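Local coordinates for extracellular solute-binding protein, family 1 (Bifidobacterium longum subsp. infantis ATCC 15697, PDB 3OMB) that probably serves as the substrate-capturing component of an ABC-type importer, binding a solute, perhaps a carbohydrate, outside the cell, and carries a bound magnesium ion, at residues Y465-L479 with E521-T534. Numbering follows the deposited sequence.
Sequences YVNMDNMDPSDATKL and ESTKIWQKWYDTYT
Selenomethionine Met471 reaches between two tryptophans of helix 521-534 and touches a face of each. Its CG sits almost on the normal of the Trp529 five-membered ring, 3.6 Å from the centroid, while CE lies over the six-membered ring of Trp526, 3.5 Å from its centroid. The chain is fully extended beyond CG (chi3 -179°), which carries the methyl from the first indole to the second. Leu479 CD1 packs off-centre against the five-membered ring of Trp526, and Met468 CG comes within 3.5 Å of Trp526 CH2 on an oblique approach.

Trp529 is also held at its edge: NE1 donates to Asp475 OD2 (2.8 Å), close to the indole plane, on the anti side of the carboxylate and tilted out of its plane. Lys528 NZ takes the syn lone pair of the same oxygen in a 2.7 Å salt bridge. Farther along, Tyr533 OH donates to Asn470 O (2.6 Å), in the carbonyl plane and on a lone pair, while Asn470 ND2 turns back to Tyr465 O in a nearly straight bond. Val466 wedges CG1 against the backbone at Trp529 and Tyr530.

The C-terminal helix thus runs roughly antiparallel to helix 473-479 (146° between their directions) and packs against the loop before it, away from the magnesium site. The two donors on Asp475 OD2 should stabilise its negative charge, and the NE1 bond, with Met471 over the face, helps fix how Trp529 is turned.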
ATOM      1  N   TYR A 465       4.948  -5.002 -10.426  1.00 20.25           N
ATOM      2  CA  TYR A 465       5.311  -6.402 -10.638  1.00 21.03           C
ATOM      3  C   TYR A 465       6.821  -6.658 -10.578  1.00 21.62           C
ATOM      4  O   TYR A 465       7.255  -7.809 -10.703  1.00 21.83           O
ATOM      5  CB  TYR A 465       4.726  -6.931 -11.940  1.00 20.53           C
ATOM      6  CG  TYR A 465       4.881  -6.021 -13.118  1.00 20.10           C
ATOM      7  CD1 TYR A 465       6.060  -6.017 -13.865  1.00 18.75           C
ATOM      8  CD2 TYR A 465       3.833  -5.171 -13.508  1.00 19.55           C
ATOM      9  CE1 TYR A 465       6.196  -5.192 -14.983  1.00 20.43           C
ATOM     10  CE2 TYR A 465       3.948  -4.356 -14.620  1.00 20.44           C
ATOM     11  CZ  TYR A 465       5.133  -4.375 -15.354  1.00 21.89           C
ATOM     12  OH  TYR A 465       5.264  -3.554 -16.440  1.00 24.10           O
ATOM     13  N   VAL A 466       7.610  -5.591 -10.418  1.00 21.29           N
ATOM     14  CA  VAL A 466       9.044  -5.727 -10.200  1.00 21.95           C
ATOM     15  C   VAL A 466       9.279  -5.583  -8.698  1.00 22.02           C
ATOM     16  O   VAL A 466       9.335  -4.462  -8.164  1.00 21.54           O
ATOM     17  CB  VAL A 466       9.864  -4.651 -10.949  1.00 22.02           C
ATOM     18  CG1 VAL A 466      11.341  -4.873 -10.735  1.00 22.08           C
ATOM     19  CG2 VAL A 466       9.514  -4.621 -12.442  1.00 21.79           C
ATOM     20  N   ASN A 467       9.398  -6.717  -8.019  1.00 21.59           N
ATOM     21  CA  ASN A 467       9.492  -6.725  -6.566  1.00 21.77           C
ATOM     22  C   ASN A 467      10.308  -7.938  -6.090  1.00 22.45           C
ATOM     23  O   ASN A 467      10.650  -8.823  -6.881  1.00 21.36           O
ATOM     24  CB  ASN A 467       8.087  -6.700  -5.941  1.00 21.12           C
ATOM     25  CG  ASN A 467       7.281  -7.902  -6.325  1.00 21.42           C
ATOM     26  OD1 ASN A 467       7.608  -9.005  -5.933  1.00 22.93           O
ATOM     27  ND2 ASN A 467       6.254  -7.711  -7.139  1.00 21.63           N
HETATM   28  N   MSE A 468      10.639  -7.971  -4.808  1.00 23.86           N
HETATM   29  CA  MSE A 468      11.652  -8.913  -4.350  1.00 27.07           C
HETATM   30  C   MSE A 468      11.112 -10.323  -4.385  1.00 28.13           C
HETATM   31  O   MSE A 468      11.861 -11.309  -4.498  1.00 29.30           O
HETATM   32  CB  MSE A 468      12.142  -8.525  -2.970  1.00 27.89           C
HETATM   33  CG  MSE A 468      12.873  -7.191  -3.011  1.00 31.27           C
HETATM   34 SE   MSE A 468      13.812  -6.838  -1.355  0.75 40.94          SE
HETATM   35  CE  MSE A 468      14.467  -8.637  -1.061  1.00 39.13           C
ATOM     36  N   ASP A 469       9.791 -10.389  -4.374  1.00 28.91           N
ATOM     37  CA  ASP A 469       9.055 -11.629  -4.407  1.00 30.63           C
ATOM     38  C   ASP A 469       9.026 -12.273  -5.805  1.00 30.08           C
ATOM     39  O   ASP A 469       8.746 -13.468  -5.930  1.00 30.64           O
ATOM     40  CB  ASP A 469       7.642 -11.325  -3.925  1.00 31.69           C
ATOM     41  CG  ASP A 469       6.914 -12.536  -3.487  1.00 35.79           C
ATOM     42  OD1 ASP A 469       5.719 -12.630  -3.850  1.00 40.52           O
ATOM     43  OD2 ASP A 469       7.523 -13.388  -2.782  1.00 39.23           O
ATOM     44  N   ASN A 470       9.337 -11.481  -6.833  1.00 29.14           N
ATOM     45  CA  ASN A 470       9.426 -11.936  -8.228  1.00 28.80           C
ATOM     46  C   ASN A 470      10.864 -12.085  -8.788  1.00 28.53           C
ATOM     47  O   ASN A 470      11.079 -12.007 -10.007  1.00 27.88           O
ATOM     48  CB  ASN A 470       8.640 -10.969  -9.124  1.00 28.63           C
ATOM     49  CG  ASN A 470       7.576 -11.686  -9.967  1.00 29.26           C
ATOM     50  OD1 ASN A 470       7.479 -12.917  -9.949  1.00 29.18           O
ATOM     51  ND2 ASN A 470       6.781 -10.914 -10.711  1.00 28.07           N
HETATM   52  N   MSE A 471      11.828 -12.272  -7.893  1.00 28.42           N
HETATM   53  CA  MSE A 471      13.255 -12.410  -8.220  1.00 29.31           C
HETATM   54  C   MSE A 471      13.747 -13.803  -7.856  1.00 30.41           C
HETATM   55  O   MSE A 471      13.075 -14.497  -7.102  1.00 31.37           O
HETATM   56  CB  MSE A 471      14.064 -11.481  -7.334  1.00 28.83           C
HETATM   57  CG  MSE A 471      13.928 -10.065  -7.631  1.00 29.11           C
HETATM   58 SE   MSE A 471      15.028  -9.042  -6.421  0.75 29.08          SE
HETATM   59  CE  MSE A 471      14.454  -7.374  -7.208  1.00 28.72           C
ATOM     60  N   ASP A 472      14.933 -14.180  -8.339  1.00 30.73           N
ATOM     61  CA  ASP A 472      15.694 -15.317  -7.791  1.00 32.41           C
ATOM     62  C   ASP A 472      15.879 -15.145  -6.264  1.00 31.22           C
ATOM     63  O   ASP A 472      16.086 -14.022  -5.800  1.00 30.70           O
ATOM     64  CB  ASP A 472      17.113 -15.377  -8.401  1.00 33.79           C
ATOM     65  CG  ASP A 472      17.129 -15.652  -9.913  1.00 38.10           C
ATOM     66  OD1 ASP A 472      16.128 -16.167 -10.482  1.00 43.88           O
ATOM     67  OD2 ASP A 472      18.183 -15.376 -10.542  1.00 42.08           O
ATOM     68  N   PRO A 473      15.835 -16.246  -5.487  1.00 31.09           N
ATOM     69  CA  PRO A 473      16.150 -16.137  -4.059  1.00 30.51           C
ATOM     70  C   PRO A 473      17.552 -15.598  -3.758  1.00 29.85           C
ATOM     71  O   PRO A 473      17.741 -14.922  -2.745  1.00 29.95           O
ATOM     72  CB  PRO A 473      16.021 -17.575  -3.534  1.00 30.67           C
ATOM     73  CG  PRO A 473      15.634 -18.420  -4.683  1.00 31.07           C
ATOM     74  CD  PRO A 473      15.217 -17.546  -5.815  1.00 31.10           C
ATOM     75  N   SER A 474      18.526 -15.873  -4.614  1.00 29.13           N
ATOM     76  CA  SER A 474      19.868 -15.352  -4.360  1.00 29.07           C
ATOM     77  C   SER A 474      19.914 -13.832  -4.519  1.00 27.78           C
ATOM     78  O   SER A 474      20.685 -13.165  -3.840  1.00 27.53           O
ATOM     79  CB  SER A 474      20.906 -16.011  -5.257  1.00 29.82           C
ATOM     80  OG  SER A 474      20.554 -15.796  -6.619  1.00 33.22           O
ATOM     81  N   ASP A 475      19.100 -13.283  -5.418  1.00 26.14           N
ATOM     82  CA  ASP A 475      19.063 -11.838  -5.596  1.00 25.31           C
ATOM     83  C   ASP A 475      18.304 -11.155  -4.460  1.00 24.40           C
ATOM     84  O   ASP A 475      18.748 -10.137  -3.950  1.00 23.36           O
ATOM     85  CB  ASP A 475      18.509 -11.455  -6.973  1.00 25.62           C
ATOM     86  CG  ASP A 475      19.592 -11.441  -8.059  1.00 27.02           C
ATOM     87  OD1 ASP A 475      20.793 -11.577  -7.713  1.00 27.59           O
ATOM     88  OD2 ASP A 475      19.242 -11.263  -9.252  1.00 26.60           O
ATOM     89  N   ALA A 476      17.190 -11.751  -4.044  1.00 24.47           N
ATOM     90  CA  ALA A 476      16.407 -11.264  -2.913  1.00 25.24           C
ATOM     91  C   ALA A 476      17.267 -11.190  -1.640  1.00 25.59           C
ATOM     92  O   ALA A 476      17.252 -10.178  -0.929  1.00 25.26           O
ATOM     93  CB  ALA A 476      15.169 -12.144  -2.690  1.00 25.39           C
ATOM     94  N   THR A 477      18.032 -12.258  -1.408  1.00 26.11           N
ATOM     95  CA  THR A 477      19.016 -12.381  -0.318  1.00 26.94           C
ATOM     96  C   THR A 477      20.073 -11.269  -0.322  1.00 26.39           C
ATOM     97  O   THR A 477      20.353 -10.685   0.723  1.00 27.15           O
ATOM     98  CB  THR A 477      19.690 -13.790  -0.372  1.00 27.47           C
ATOM     99  OG1 THR A 477      18.680 -14.792  -0.176  1.00 29.38           O
ATOM    100  CG2 THR A 477      20.798 -13.967   0.676  1.00 29.11           C
ATOM    101  N   LYS A 478      20.659 -10.979  -1.475  1.00 25.27           N
ATOM    102  CA  LYS A 478      21.551  -9.820  -1.592  1.00 25.13           C
ATOM    103  C   LYS A 478      20.862  -8.514  -1.222  1.00 23.65           C
ATOM    104  O   LYS A 478      21.428  -7.690  -0.504  1.00 23.56           O
ATOM    105  CB  LYS A 478      22.096  -9.681  -3.013  1.00 24.86           C
ATOM    106  CG  LYS A 478      23.409 -10.370  -3.212  1.00 28.03           C
ATOM    107  CD  LYS A 478      23.927 -10.038  -4.598  1.00 31.51           C
ATOM    108  CE  LYS A 478      23.939 -11.254  -5.498  1.00 33.29           C
ATOM    109  NZ  LYS A 478      25.353 -11.710  -5.750  1.00 33.39           N
ATOM    110  N   LEU A 479      19.655  -8.325  -1.734  1.00 22.21           N
ATOM    111  CA  LEU A 479      18.957  -7.083  -1.506  1.00 21.92           C
ATOM    112  C   LEU A 479      18.609  -6.899  -0.034  1.00 22.65           C
ATOM    113  O   LEU A 479      18.766  -5.783   0.494  1.00 22.54           O
ATOM    114  CB  LEU A 479      17.720  -6.966  -2.392  1.00 21.09           C
ATOM    115  CG  LEU A 479      17.940  -6.812  -3.902  1.00 19.71           C
ATOM    116  CD1 LEU A 479      16.590  -6.794  -4.560  1.00 19.80           C
ATOM    117  CD2 LEU A 479      18.715  -5.545  -4.249  1.00 15.61           C
ATOM    118  N   GLU A 521      25.308  -1.816  -5.751  1.00 18.55           N
ATOM    119  CA  GLU A 521      24.980  -3.200  -6.092  1.00 18.25           C
ATOM    120  C   GLU A 521      23.474  -3.421  -6.135  1.00 17.22           C
ATOM    121  O   GLU A 521      22.966  -4.029  -7.071  1.00 17.04           O
ATOM    122  CB  GLU A 521      25.622  -4.169  -5.105  1.00 18.83           C
ATOM    123  CG  GLU A 521      25.385  -5.617  -5.470  1.00 21.72           C
ATOM    124  CD  GLU A 521      25.966  -6.557  -4.452  1.00 27.02           C
ATOM    125  OE1 GLU A 521      25.716  -6.361  -3.236  1.00 29.72           O
ATOM    126  OE2 GLU A 521      26.682  -7.490  -4.861  1.00 30.06           O
ATOM    127  N   SER A 522      22.773  -2.914  -5.121  1.00 16.61           N
ATOM    128  CA  SER A 522      21.327  -2.976  -5.072  1.00 16.52           C
ATOM    129  C   SER A 522      20.693  -2.285  -6.265  1.00 16.20           C
ATOM    130  O   SER A 522      19.804  -2.845  -6.921  1.00 17.39           O
ATOM    131  CB  SER A 522      20.809  -2.383  -3.746  1.00 16.07           C
ATOM    132  OG  SER A 522      21.216  -3.216  -2.670  1.00 16.32           O
ATOM    133  N   THR A 523      21.143  -1.073  -6.553  1.00 16.08           N
ATOM    134  CA  THR A 523      20.680  -0.346  -7.737  1.00 16.22           C
ATOM    135  C   THR A 523      20.816  -1.180  -9.026  1.00 16.00           C
ATOM    136  O   THR A 523      19.871  -1.279  -9.816  1.00 16.43           O
ATOM    137  CB  THR A 523      21.423   0.987  -7.836  1.00 16.12           C
ATOM    138  OG1 THR A 523      21.157   1.716  -6.631  1.00 17.45           O
ATOM    139  CG2 THR A 523      20.890   1.827  -9.018  1.00 16.33           C
ATOM    140  N   LYS A 524      21.973  -1.815  -9.190  1.00 15.77           N
ATOM    141  CA  LYS A 524      22.246  -2.646 -10.358  1.00 16.47           C
ATOM    142  C   LYS A 524      21.332  -3.883 -10.415  1.00 16.26           C
ATOM    143  O   LYS A 524      20.813  -4.245 -11.479  1.00 17.31           O
ATOM    144  CB  LYS A 524      23.717  -3.064 -10.392  1.00 16.04           C
ATOM    145  CG  LYS A 524      24.048  -3.982 -11.595  1.00 17.59           C
ATOM    146  CD  LYS A 524      25.523  -3.910 -11.948  1.00 16.98           C
ATOM    147  CE  LYS A 524      26.390  -4.470 -10.841  1.00 13.76           C
ATOM    148  NZ  LYS A 524      27.819  -4.565 -11.324  1.00 14.99           N
ATOM    149  N   ILE A 525      21.102  -4.492  -9.266  1.00 15.53           N
ATOM    150  CA  ILE A 525      20.182  -5.618  -9.200  1.00 16.18           C
ATOM    151  C   ILE A 525      18.738  -5.225  -9.557  1.00 15.92           C
ATOM    152  O   ILE A 525      18.100  -5.881 -10.388  1.00 16.37           O
ATOM    153  CB  ILE A 525      20.278  -6.345  -7.829  1.00 16.14           C
ATOM    154  CG1 ILE A 525      21.625  -7.074  -7.742  1.00 16.38           C
ATOM    155  CG2 ILE A 525      19.096  -7.262  -7.649  1.00 15.48           C
ATOM    156  CD1 ILE A 525      22.048  -7.512  -6.294  1.00 17.79           C
ATOM    157  N   TRP A 526      18.237  -4.140  -8.976  1.00 16.69           N
ATOM    158  CA  TRP A 526      16.928  -3.621  -9.390  1.00 16.38           C
ATOM    159  C   TRP A 526      16.861  -3.261 -10.871  1.00 16.09           C
ATOM    160  O   TRP A 526      15.857  -3.555 -11.534  1.00 16.89           O
ATOM    161  CB  TRP A 526      16.523  -2.436  -8.545  1.00 16.61           C
ATOM    162  CG  TRP A 526      16.063  -2.804  -7.182  1.00 18.17           C
ATOM    163  CD1 TRP A 526      16.697  -2.539  -5.997  1.00 18.17           C
ATOM    164  CD2 TRP A 526      14.863  -3.492  -6.849  1.00 20.06           C
ATOM    165  NE1 TRP A 526      15.965  -3.023  -4.946  1.00 18.32           N
ATOM    166  CE2 TRP A 526      14.828  -3.611  -5.439  1.00 20.97           C
ATOM    167  CE3 TRP A 526      13.806  -4.022  -7.604  1.00 22.30           C
ATOM    168  CZ2 TRP A 526      13.779  -4.243  -4.768  1.00 22.08           C
ATOM    169  CZ3 TRP A 526      12.749  -4.630  -6.938  1.00 24.33           C
ATOM    170  CH2 TRP A 526      12.748  -4.742  -5.529  1.00 24.86           C
ATOM    171  N   GLN A 527      17.915  -2.647 -11.403  1.00 15.73           N
ATOM    172  CA  GLN A 527      17.970  -2.372 -12.852  1.00 15.86           C
ATOM    173  C   GLN A 527      17.786  -3.642 -13.680  1.00 16.53           C
ATOM    174  O   GLN A 527      17.098  -3.626 -14.709  1.00 17.20           O
ATOM    175  CB  GLN A 527      19.277  -1.688 -13.263  1.00 15.53           C
ATOM    176  CG  GLN A 527      19.368  -1.299 -14.793  1.00 15.92           C
ATOM    177  CD  GLN A 527      18.570  -0.016 -15.137  1.00 17.97           C
ATOM    178  OE1 GLN A 527      18.876   1.059 -14.621  1.00 18.00           O
ATOM    179  NE2 GLN A 527      17.554  -0.132 -16.013  1.00 16.07           N
ATOM    180  N   LYS A 528      18.404  -4.734 -13.234  1.00 16.82           N
ATOM    181  CA  LYS A 528      18.381  -5.971 -13.994  1.00 17.43           C
ATOM    182  C   LYS A 528      16.966  -6.523 -14.002  1.00 17.80           C
ATOM    183  O   LYS A 528      16.463  -6.902 -15.049  1.00 18.06           O
ATOM    184  CB  LYS A 528      19.343  -7.007 -13.397  1.00 17.49           C
ATOM    185  CG  LYS A 528      19.208  -8.408 -14.047  1.00 18.62           C
ATOM    186  CD  LYS A 528      20.130  -9.438 -13.455  1.00 19.87           C
ATOM    187  CE  LYS A 528      19.715  -9.852 -12.045  1.00 19.81           C
ATOM    188  NZ  LYS A 528      20.582 -10.997 -11.531  1.00 18.80           N
ATOM    189  N   TRP A 529      16.326  -6.568 -12.831  1.00 18.05           N
ATOM    190  CA  TRP A 529      14.959  -7.079 -12.774  1.00 18.47           C
ATOM    191  C   TRP A 529      13.947  -6.171 -13.482  1.00 18.70           C
ATOM    192  O   TRP A 529      13.034  -6.667 -14.169  1.00 18.12           O
ATOM    193  CB  TRP A 529      14.549  -7.422 -11.341  1.00 18.58           C
ATOM    194  CG  TRP A 529      15.317  -8.616 -10.907  1.00 19.61           C
ATOM    195  CD1 TRP A 529      16.431  -8.641 -10.100  1.00 20.62           C
ATOM    196  CD2 TRP A 529      15.097  -9.962 -11.327  1.00 20.12           C
ATOM    197  NE1 TRP A 529      16.891  -9.928  -9.971  1.00 19.63           N
ATOM    198  CE2 TRP A 529      16.102 -10.758 -10.719  1.00 20.36           C
ATOM    199  CE3 TRP A 529      14.134 -10.580 -12.137  1.00 20.21           C
ATOM    200  CZ2 TRP A 529      16.169 -12.147 -10.892  1.00 21.09           C
ATOM    201  CZ3 TRP A 529      14.217 -11.965 -12.331  1.00 21.55           C
ATOM    202  CH2 TRP A 529      15.224 -12.733 -11.707  1.00 21.33           C
ATOM    203  N   TYR A 530      14.130  -4.857 -13.327  1.00 18.74           N
ATOM    204  CA  TYR A 530      13.345  -3.868 -14.060  1.00 19.40           C
ATOM    205  C   TYR A 530      13.402  -4.133 -15.583  1.00 19.88           C
ATOM    206  O   TYR A 530      12.358  -4.266 -16.220  1.00 19.09           O
ATOM    207  CB  TYR A 530      13.791  -2.451 -13.668  1.00 19.38           C
ATOM    208  CG  TYR A 530      13.268  -1.330 -14.523  1.00 20.12           C
ATOM    209  CD1 TYR A 530      14.018  -0.832 -15.572  1.00 21.96           C
ATOM    210  CD2 TYR A 530      12.021  -0.756 -14.281  1.00 20.76           C
ATOM    211  CE1 TYR A 530      13.533   0.208 -16.372  1.00 21.68           C
ATOM    212  CE2 TYR A 530      11.543   0.286 -15.065  1.00 20.69           C
ATOM    213  CZ  TYR A 530      12.301   0.756 -16.103  1.00 20.78           C
ATOM    214  OH  TYR A 530      11.840   1.786 -16.885  1.00 22.63           O
ATOM    215  N   ASP A 531      14.612  -4.276 -16.128  1.00 20.76           N
ATOM    216  CA  ASP A 531      14.824  -4.588 -17.541  1.00 22.41           C
ATOM    217  C   ASP A 531      14.242  -5.929 -17.934  1.00 23.70           C
ATOM    218  O   ASP A 531      13.638  -6.044 -18.988  1.00 24.80           O
ATOM    219  CB  ASP A 531      16.312  -4.600 -17.877  1.00 22.66           C
ATOM    220  CG  ASP A 531      16.967  -3.221 -17.741  1.00 23.15           C
ATOM    221  OD1 ASP A 531      16.255  -2.194 -17.588  1.00 23.35           O
ATOM    222  OD2 ASP A 531      18.211  -3.172 -17.786  1.00 23.44           O
ATOM    223  N   THR A 532      14.397  -6.936 -17.087  1.00 24.51           N
ATOM    224  CA  THR A 532      13.856  -8.269 -17.388  1.00 25.38           C
ATOM    225  C   THR A 532      12.339  -8.217 -17.586  1.00 26.45           C
ATOM    226  O   THR A 532      11.796  -8.824 -18.520  1.00 27.00           O
ATOM    227  CB  THR A 532      14.203  -9.265 -16.254  1.00 25.33           C
ATOM    228  OG1 THR A 532      15.606  -9.567 -16.309  1.00 25.73           O
ATOM    229  CG2 THR A 532      13.341 -10.583 -16.316  1.00 22.90           C
ATOM    230  N   TYR A 533      11.653  -7.498 -16.704  1.00 26.91           N
ATOM    231  CA  TYR A 533      10.189  -7.449 -16.737  1.00 27.94           C
ATOM    232  C   TYR A 533       9.577  -6.379 -17.648  1.00 28.37           C
ATOM    233  O   TYR A 533       8.391  -6.410 -17.917  1.00 28.28           O
ATOM    234  CB  TYR A 533       9.651  -7.303 -15.317  1.00 27.97           C
ATOM    235  CG  TYR A 533       9.755  -8.589 -14.522  1.00 29.15           C
ATOM    236  CD1 TYR A 533       9.151  -9.753 -14.985  1.00 30.81           C
ATOM    237  CD2 TYR A 533      10.437  -8.640 -13.301  1.00 28.55           C
ATOM    238  CE1 TYR A 533       9.215 -10.927 -14.271  1.00 31.91           C
ATOM    239  CE2 TYR A 533      10.510  -9.837 -12.556  1.00 29.32           C
ATOM    240  CZ  TYR A 533       9.887 -10.971 -13.056  1.00 31.38           C
ATOM    241  OH  TYR A 533       9.923 -12.175 -12.378  1.00 32.64           O
ATOM    242  N   THR A 534      10.411  -5.491 -18.168  1.00 29.45           N
ATOM    243  CA  THR A 534       9.992  -4.229 -18.729  1.00 30.95           C
ATOM    244  C   THR A 534      10.549  -3.991 -20.145  1.00 33.03           C
ATOM    245  O   THR A 534       9.847  -3.427 -21.005  1.00 33.29           O
ATOM    246  CB  THR A 534      10.410  -3.140 -17.700  1.00 30.45           C
ATOM    247  OG1 THR A 534       9.282  -2.765 -16.905  1.00 30.72           O
ATOM    248  CG2 THR A 534      11.045  -1.965 -18.274  1.00 27.87           C
TER
HETATM  249  O   HOH W   1      26.300  -9.193  -6.728  1.00 33.28           O
HETATM  250  O   HOH W   2      19.028  -3.263  -0.981  1.00 21.24           O